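Local coordinates for protein cytolethal distending toxin subunit B (Escherichia coli, PDB 2F1N) that nicks DNA as the endonuclease subunit of a tripartite bacterial toxin, very probably damaging the DNA of intoxicated cells and so arresting their cycle at G2/M, at residues N22-S27 / S251-P256; A212-S217 / F255-S260; A148-N153 / D185-P190. All blocks are in the same frame, centred on the assembly; numbering follows the deposited sequence.

Contact 1: residues N22-S27 / S251-P256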
loop_
_atom_site.group_PDB
_atom_site.type_symbol
_atom_site.label_atom_id
_atom_site.label_comp_id
_atom_site.label_asym_id
_atom_site.label_seq_id
_atom_site.Cartn_x
_atom_site.Cartn_y
_atom_site.Cartn_z
ATOM N N ASN A 22 5.781 -2.946 5.997
ATOM C CA ASN A 22 6.998 -3.375 5.343
ATOM C C ASN A 22 7.462 -4.586 6.153
ATOM O O ASN A 22 7.847 -4.460 7.326
ATOM C CB ASN A 22 8.024 -2.229 5.410
ATOM C CG ASN A 22 9.395 -2.592 4.850
ATOM O OD1 ASN A 22 9.761 -3.744 4.800
ATOM N ND2 ASN A 22 10.168 -1.585 4.459
ATOM N N LEU A 23 7.352 -5.761 5.562
ATOM C CA LEU A 23 7.589 -6.955 6.351
ATOM C C LEU A 23 9.029 -7.430 6.272
ATOM O O LEU A 23 9.364 -8.440 6.926
ATOM C CB LEU A 23 6.557 -8.046 6.076
ATOM C CG LEU A 23 6.357 -8.697 4.722
ATOM C CD1 LEU A 23 7.469 -9.742 4.507
ATOM C CD2 LEU A 23 5.008 -9.363 4.626
ATOM N N GLN A 24 9.874 -6.687 5.549
ATOM C CA GLN A 24 11.317 -6.954 5.511
ATOM C C GLN A 24 11.562 -8.419 5.193
ATOM O O GLN A 24 12.349 -9.104 5.884
ATOM C CB GLN A 24 11.959 -6.542 6.840
ATOM C CG GLN A 24 12.062 -5.033 6.969
ATOM C CD GLN A 24 13.042 -4.600 8.094
ATOM O OE1 GLN A 24 13.113 -5.240 9.147
ATOM N NE2 GLN A 24 13.812 -3.555 7.833
ATOM N N GLY A 25 10.904 -8.866 4.116
ATOM C CA GLY A 25 10.866 -10.252 3.732
ATOM C C GLY A 25 11.867 -10.468 2.615
ATOM O O GLY A 25 12.332 -9.525 1.967
ATOM N N ALA A 26 12.132 -11.744 2.362
ATOM C CA ALA A 26 13.050 -12.168 1.318
ATOM C C ALA A 26 12.328 -13.311 0.645
ATOM O O ALA A 26 11.610 -14.061 1.320
ATOM C CB ALA A 26 14.342 -12.691 1.944
ATOM N N SER A 27 12.520 -13.449 -0.661
ATOM C CA SER A 27 11.726 -14.422 -1.437
ATOM C C SER A 27 11.815 -15.870 -0.939
ATOM O O SER A 27 10.863 -16.626 -1.031
ATOM C CB SER A 27 12.002 -14.314 -2.942
ATOM O OG SER A 27 13.354 -13.963 -3.204
ATOM N N SER A 251 9.877 -10.730 12.978
ATOM C CA SER A 251 11.178 -10.486 12.422
ATOM C C SER A 251 11.136 -9.320 11.420
ATOM O O SER A 251 11.805 -9.388 10.384
ATOM C CB SER A 251 11.658 -11.786 11.752
ATOM O OG SER A 251 13.072 -11.858 11.752
ATOM N N SER A 252 10.331 -8.277 11.711
ATOM C CA SER A 252 10.430 -6.987 10.978
ATOM C C SER A 252 10.671 -5.793 11.903
ATOM O O SER A 252 10.040 -5.674 12.965
ATOM C CB SER A 252 9.176 -6.639 10.125
ATOM O OG SER A 252 9.491 -5.470 9.335
ATOM N N ASP A 253 11.523 -4.879 11.458
ATOM C CA ASP A 253 11.805 -3.683 12.238
ATOM C C ASP A 253 10.738 -2.615 12.003
ATOM O O ASP A 253 10.763 -1.581 12.659
ATOM C CB ASP A 253 13.186 -3.124 11.909
ATOM C CG ASP A 253 14.312 -4.079 12.300
ATOM O OD1 ASP A 253 14.119 -4.955 13.159
ATOM O OD2 ASP A 253 15.449 -3.975 11.817
ATOM N N HIS A 254 9.803 -2.880 11.076
ATOM C CA HIS A 254 8.657 -1.980 10.853
ATOM C C HIS A 254 7.387 -2.543 11.434
ATOM O O HIS A 254 7.139 -3.758 11.409
ATOM C CB HIS A 254 8.448 -1.741 9.336
ATOM C CG HIS A 254 9.569 -0.982 8.696
ATOM N ND1 HIS A 254 9.468 0.349 8.363
ATOM C CD2 HIS A 254 10.822 -1.369 8.336
ATOM C CE1 HIS A 254 10.597 0.745 7.801
ATOM N NE2 HIS A 254 11.438 -0.279 7.780
ATOM N N PHE A 255 6.547 -1.655 11.937
ATOM C CA PHE A 255 5.284 -2.060 12.523
ATOM C C PHE A 255 4.203 -1.761 11.506
ATOM O O PHE A 255 4.333 -0.787 10.770
ATOM C CB PHE A 255 5.014 -1.193 13.736
ATOM C CG PHE A 255 6.200 -1.022 14.658
ATOM C CD1 PHE A 255 7.034 -2.091 14.983
ATOM C CD2 PHE A 255 6.469 0.232 15.198
ATOM C CE1 PHE A 255 8.138 -1.907 15.820
ATOM C CE2 PHE A 255 7.576 0.428 16.041
ATOM C CZ PHE A 255 8.397 -0.640 16.361
ATOM N N PRO A 256 3.159 -2.583 11.468
ATOM C CA PRO A 256 1.994 -2.319 10.614
ATOM C C PRO A 256 1.293 -1.098 11.111
ATOM O O PRO A 256 1.186 -0.852 12.356
ATOM C CB PRO A 256 1.063 -3.525 10.835
ATOM C CG PRO A 256 1.834 -4.489 11.629
ATOM C CD PRO A 256 3.027 -3.831 12.244
HETATM O O HOH W 1 5.263 -0.898 8.177
HETATM O O HOH W 2 14.057 -0.593 6.169
#
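S252 OG is gripped by two bonds: it donates to the backbone O of N22 at 2.8 Å and accepts from H254 N at 3.1 Å, the latter closing an ST turn. The serine belongs to the S-D-H sequence of the DNase I-like nuclease fold, S252 to H254, which lies here against N22 to Q24, on strand 18-25. With OG anti to the backbone N (chi1 -172°), the hydroxyl reaches across to that strand. The H254 ring stacks on the N22 amide, their planes 11° apart. N22 CB makes a CH-pi contact over the face of the same ring, 4.1 Å from the H254 centroid, while N22 ND2 lies nearer the rim. Further bonds hold both partners: N22 ND2 to E55 and D185, H254 ND1 to D222, the latter consistent with the active-site His-Asp pair of relatives. Q24 approaches the ring edge with its amide steeply turned to the imidazole. Its OE1 accepts D253 N at 2.8 Å (N-H...O 169°), the donor standing above the carbonyl plane. N22 OD1 accepts Q24 N at 3.0 Å, an Asx turn. One water sits in the imidazole plane, 3.1 Å from H254 NE2, and also takes a weak bond from Q24 NE2.

Contact 2: residues A212-S217 / F255-S260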
loop_
_atom_site.group_PDB
_atom_site.type_symbol
_atom_site.label_atom_id
_atom_site.label_comp_id
_atom_site.label_asym_id
_atom_site.label_seq_id
_atom_site.Cartn_x
_atom_site.Cartn_y
_atom_site.Cartn_z
ATOM N N ALA A 212 3.174 7.850 16.676
ATOM C CA ALA A 212 4.301 7.071 17.148
ATOM C C ALA A 212 5.253 6.720 16.031
ATOM O O ALA A 212 4.901 6.877 14.858
ATOM C CB ALA A 212 3.778 5.802 17.836
ATOM N N ALA A 213 6.439 6.221 16.402
ATOM C CA ALA A 213 7.391 5.708 15.465
ATOM C C ALA A 213 6.853 4.432 14.828
ATOM O O ALA A 213 6.040 3.703 15.465
ATOM C CB ALA A 213 8.671 5.404 16.166
ATOM N N THR A 214 7.281 4.185 13.591
ATOM C CA THR A 214 6.782 3.015 12.849
ATOM C C THR A 214 7.898 2.026 12.604
ATOM O O THR A 214 7.692 0.979 11.970
ATOM C CB THR A 214 6.139 3.386 11.474
ATOM O OG1 THR A 214 7.143 3.913 10.605
ATOM C CG2 THR A 214 5.113 4.456 11.606
ATOM N N GLN A 215 9.071 2.349 13.118
ATOM C CA GLN A 215 10.172 1.422 13.083
ATOM C C GLN A 215 11.003 1.527 14.351
ATOM O O GLN A 215 10.727 2.349 15.225
ATOM C CB GLN A 215 11.004 1.474 11.778
ATOM C CG GLN A 215 11.497 2.830 11.312
ATOM C CD GLN A 215 12.883 2.701 10.620
ATOM O OE1 GLN A 215 13.090 1.859 9.719
ATOM N NE2 GLN A 215 13.809 3.502 11.041
ATOM N N THR A 216 11.973 0.642 14.478
ATOM C CA THR A 216 12.628 0.481 15.785
ATOM C C THR A 216 13.641 1.590 16.065
ATOM O O THR A 216 14.323 1.571 17.114
ATOM C CB THR A 216 13.353 -0.875 15.841
ATOM O OG1 THR A 216 14.111 -1.028 14.650
ATOM C CG2 THR A 216 12.351 -2.037 15.790
ATOM N N SER A 217 13.804 2.514 15.123
ATOM C CA SER A 217 14.813 3.566 15.261
ATOM C C SER A 217 14.123 4.897 15.600
ATOM O O SER A 217 14.711 5.973 15.462
ATOM C CB SER A 217 15.639 3.663 13.983
ATOM O OG SER A 217 16.646 2.648 13.968
ATOM N N PHE A 255 6.547 -1.655 11.937
ATOM C CA PHE A 255 5.284 -2.060 12.523
ATOM C C PHE A 255 4.203 -1.761 11.506
ATOM O O PHE A 255 4.333 -0.787 10.770
ATOM C CB PHE A 255 5.014 -1.193 13.736
ATOM C CG PHE A 255 6.200 -1.022 14.658
ATOM C CD1 PHE A 255 7.034 -2.091 14.983
ATOM C CD2 PHE A 255 6.469 0.232 15.198
ATOM C CE1 PHE A 255 8.138 -1.907 15.820
ATOM C CE2 PHE A 255 7.576 0.428 16.041
ATOM C CZ PHE A 255 8.397 -0.640 16.361
ATOM N N PRO A 256 3.159 -2.583 11.468
ATOM C CA PRO A 256 1.994 -2.319 10.614
ATOM C C PRO A 256 1.293 -1.098 11.111
ATOM O O PRO A 256 1.186 -0.852 12.356
ATOM C CB PRO A 256 1.063 -3.525 10.835
ATOM C CG PRO A 256 1.834 -4.489 11.629
ATOM C CD PRO A 256 3.027 -3.831 12.244
ATOM N N VAL A 257 0.790 -0.342 10.140
ATOM C CA VAL A 257 0.139 0.942 10.442
ATOM C C VAL A 257 -1.214 0.903 9.824
ATOM O O VAL A 257 -1.322 0.634 8.604
ATOM C CB VAL A 257 0.966 2.138 9.902
ATOM C CG1 VAL A 257 0.194 3.466 10.082
ATOM C CG2 VAL A 257 2.299 2.235 10.676
ATOM N N GLY A 258 -2.261 1.154 10.635
ATOM C CA GLY A 258 -3.621 1.059 10.155
ATOM C C GLY A 258 -4.228 2.450 9.962
ATOM O O GLY A 258 -3.890 3.387 10.698
ATOM N N VAL A 259 -5.113 2.558 8.980
ATOM C CA VAL A 259 -5.819 3.793 8.667
ATOM C C VAL A 259 -7.306 3.518 8.595
ATOM O O VAL A 259 -7.740 2.617 7.859
ATOM C CB VAL A 259 -5.316 4.363 7.295
ATOM C CG1 VAL A 259 -6.092 5.609 6.900
ATOM C CG2 VAL A 259 -3.849 4.669 7.430
ATOM N N SER A 260 -8.093 4.335 9.293
ATOM C CA SER A 260 -9.534 4.266 9.210
ATOM C C SER A 260 -10.181 5.480 9.865
ATOM O O SER A 260 -9.489 6.359 10.386
ATOM C CB SER A 260 -10.101 3.005 9.872
ATOM O OG SER A 260 -9.706 2.937 11.214
#
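A213 meets F255 through its backbone: A213 O lies in the plane of the phenyl ring, at its edge, 3.5 Å from F255 CD2. The next carbonyl makes the one hydrogen bond between the segments. T214 O accepts F255 N at 2.9 Å with an N-H...O angle of 165°; the bond is nearly straight at the hydrogen, although the donor is tilted out of the T214 carbonyl plane. The T214 side chain is split between two tasks. Its OG1 lies between the backbone N and the carbonyl carbon (chi1 66°) and bonds to D222 OD2 and to L221 N, whereas its CG2 packs against V257 CG2 at 3.7 Å, the two side chains crossing at about a right angle. T214 OG1 thus probably helps to orient the D222 carboxylate.

Here the two beta sheets of the DNase I-like sandwich meet. Residues 212-217 connect strands 205-208 and 222-228 of the six-stranded sheet, and V257 opens the strand that runs between 18-25 and 237-241 in the other. I241, on that last strand, touches T214, F255 and V257 and packs beside them.

At Q215 the contact again passes to the main chain. Q215 CA stands 4.0 Å above one face of the F255 ring plane, offset toward the rim, and Q215 O is 3.8 Å from F255 CE2; its CB points away from 255-260. F255 CG is anti to its own carbonyl carbon (chi1 -46°), which directs CG toward the 213-216 backbone. Last comes T216, whose CG2 approaches F255 CE1 obliquely at 4.2 Å and also touches D253.

Contact 3: residues A148-N153 / D185-P190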
loop_
_atom_site.group_PDB
_atom_site.type_symbol
_atom_site.label_atom_id
_atom_site.label_comp_id
_atom_site.label_asym_id
_atom_site.label_seq_id
_atom_site.Cartn_x
_atom_site.Cartn_y
_atom_site.Cartn_z
ATOM N N ALA A 148 9.617 3.981 -1.050
ATOM C CA ALA A 148 10.584 4.975 -1.501
ATOM C C ALA A 148 11.975 4.536 -1.092
ATOM O O ALA A 148 12.100 3.718 -0.205
ATOM C CB ALA A 148 10.240 6.354 -0.891
ATOM N N ILE A 149 13.001 5.088 -1.751
ATOM C CA ILE A 149 14.384 4.641 -1.525
ATOM C C ILE A 149 14.866 5.127 -0.184
ATOM O O ILE A 149 14.554 6.259 0.222
ATOM C CB ILE A 149 15.284 5.182 -2.633
ATOM C CG1 ILE A 149 14.857 4.633 -3.997
ATOM C CG2 ILE A 149 16.819 4.799 -2.323
ATOM C CD1 ILE A 149 15.415 5.491 -5.169
ATOM N N ALA A 150 15.624 4.276 0.528
ATOM C CA ALA A 150 16.180 4.718 1.795
ATOM C C ALA A 150 17.475 5.467 1.467
ATOM O O ALA A 150 18.573 4.896 1.366
ATOM C CB ALA A 150 16.432 3.525 2.744
ATOM N N MET A 151 17.326 6.749 1.224
ATOM C CA MET A 151 18.471 7.608 0.886
ATOM C C MET A 151 18.085 8.997 1.286
ATOM O O MET A 151 16.905 9.286 1.497
ATOM C CB MET A 151 18.782 7.593 -0.627
ATOM C CG MET A 151 17.740 8.290 -1.508
ATOM S SD MET A 151 17.988 8.016 -3.231
ATOM C CE MET A 151 19.359 9.248 -3.497
ATOM N N ARG A 152 19.083 9.875 1.379
ATOM C CA ARG A 152 18.768 11.272 1.586
ATOM C C ARG A 152 18.121 11.848 0.355
ATOM O O ARG A 152 18.446 11.461 -0.770
ATOM C CB ARG A 152 20.018 12.057 1.997
ATOM C CG ARG A 152 20.601 11.621 3.355
ATOM C CD ARG A 152 19.663 11.709 4.533
ATOM N NE ARG A 152 20.300 11.174 5.745
ATOM C CZ ARG A 152 20.438 11.842 6.889
ATOM N NH1 ARG A 152 19.977 13.086 7.000
ATOM N NH2 ARG A 152 21.047 11.262 7.920
ATOM N N ASN A 153 17.191 12.763 0.599
ATOM C CA ASN A 153 16.506 13.469 -0.475
ATOM C C ASN A 153 16.006 12.471 -1.563
ATOM O O ASN A 153 16.421 12.437 -2.742
ATOM C CB ASN A 153 17.403 14.634 -0.947
ATOM C CG ASN A 153 17.563 15.716 0.160
ATOM O OD1 ASN A 153 16.620 16.480 0.426
ATOM N ND2 ASN A 153 18.733 15.754 0.837
ATOM N N ASP A 185 6.020 2.754 2.796
ATOM C CA ASP A 185 7.217 3.177 3.489
ATOM C C ASP A 185 7.821 4.278 2.644
ATOM O O ASP A 185 8.463 4.053 1.603
ATOM C CB ASP A 185 8.170 1.972 3.648
ATOM C CG ASP A 185 9.461 2.325 4.330
ATOM O OD1 ASP A 185 9.734 3.532 4.654
ATOM O OD2 ASP A 185 10.305 1.416 4.524
ATOM N N PHE A 186 7.622 5.497 3.123
ATOM C CA PHE A 186 8.096 6.664 2.388
ATOM C C PHE A 186 9.535 7.025 2.698
ATOM O O PHE A 186 10.136 7.869 2.027
ATOM C CB PHE A 186 7.171 7.849 2.656
ATOM C CG PHE A 186 5.806 7.677 2.067
ATOM C CD1 PHE A 186 5.594 7.926 0.704
ATOM C CD2 PHE A 186 4.734 7.249 2.854
ATOM C CE1 PHE A 186 4.303 7.733 0.141
ATOM C CE2 PHE A 186 3.431 7.076 2.309
ATOM C CZ PHE A 186 3.230 7.329 0.952
ATOM N N ASN A 187 10.084 6.399 3.745
ATOM C CA ASN A 187 11.512 6.564 4.090
ATOM C C ASN A 187 11.939 8.014 4.336
ATOM O O ASN A 187 13.111 8.350 4.201
ATOM C CB ASN A 187 12.435 5.880 3.048
ATOM C CG ASN A 187 12.927 4.529 3.524
ATOM O OD1 ASN A 187 13.329 4.370 4.699
ATOM N ND2 ASN A 187 12.874 3.539 2.661
ATOM N N ARG A 188 10.973 8.826 4.755
ATOM C CA ARG A 188 11.152 10.184 5.302
ATOM C C ARG A 188 9.938 10.465 6.180
ATOM O O ARG A 188 8.888 9.820 6.013
ATOM C CB ARG A 188 11.328 11.223 4.187
ATOM C CG ARG A 188 10.120 11.382 3.268
ATOM C CD ARG A 188 10.290 12.670 2.410
ATOM N NE ARG A 188 11.299 12.538 1.373
ATOM C CZ ARG A 188 11.786 13.584 0.667
ATOM N NH1 ARG A 188 11.403 14.835 0.974
ATOM N NH2 ARG A 188 12.655 13.410 -0.321
ATOM N N GLU A 189 10.077 11.414 7.125
ATOM C CA GLU A 189 9.035 11.687 8.078
ATOM C C GLU A 189 7.902 12.460 7.362
ATOM O O GLU A 189 8.141 13.043 6.343
ATOM C CB GLU A 189 9.624 12.493 9.272
ATOM C CG GLU A 189 9.298 11.886 10.615
ATOM C CD GLU A 189 10.313 10.874 11.072
ATOM O OE1 GLU A 189 11.203 10.515 10.285
ATOM O OE2 GLU A 189 10.235 10.468 12.250
ATOM N N PRO A 190 6.677 12.388 7.869
ATOM C CA PRO A 190 5.516 13.033 7.232
ATOM C C PRO A 190 5.690 14.529 6.875
ATOM O O PRO A 190 5.403 14.952 5.758
ATOM C CB PRO A 190 4.433 12.839 8.280
ATOM C CG PRO A 190 4.784 11.587 8.931
ATOM C CD PRO A 190 6.265 11.631 9.073
#
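N187 reaches the 148-153 loop with every atom of its side chain. CB sits 3.6 Å from I149 O. CG packs on A150, 3.7 Å from A150 CB, and OD1 lies 3.8 Å from that same methyl. At the tip ND2 donates to A148 O over 3.0 Å; the bond is straight (N-H...O 169°) and A148 O lies in the N187 amide plane, although the donor stands above the plane of the A148 carbonyl. A chi1 of -100°, away from the staggered positions, accompanies this reach. The segments leave the C-terminal ends of strands 141-147 and 179-183, parallel neighbours in the six-stranded sheet of the DNase I-like fold. A148 N donates to D185 O at 2.9 Å, and D185 also pairs by its backbone with A146, so backbone pairing between the two lengths of chain continues to A148 N. A148 CB, between the loops, comes to 3.3 Å from F186 O. N154 ND2 bridges the two loops, bonding both I149 O and F186 O. Farther along, R188, first residue of the nuclear localization signal, brings NH2 to 3.7 Å from N153 C; its NE bonds to N154 OD1, and its NH1 forms a salt bridge with D192.

Contacts 1 and 2 have centres about 12 Å apart and share F255 and P256, so the chain runs from the S-D-H sequence straight into strand 257-261, the neighbour of 18-25 in the eight-stranded sheet. Contact 3 lies in the loops following two strands of the six-stranded sheet, with its centre about 16 Å from contact 1 and 14 Å from contact 2, which it does not touch. Along the sequence contact 3 is nested within the long loop closed by contact 1 and ends before contact 2 opens. A strand end and loops from the two sheets come together around H254: N22, D185 and Q215 all touch it, consistent with the nuclease site of DNase I-like relatives.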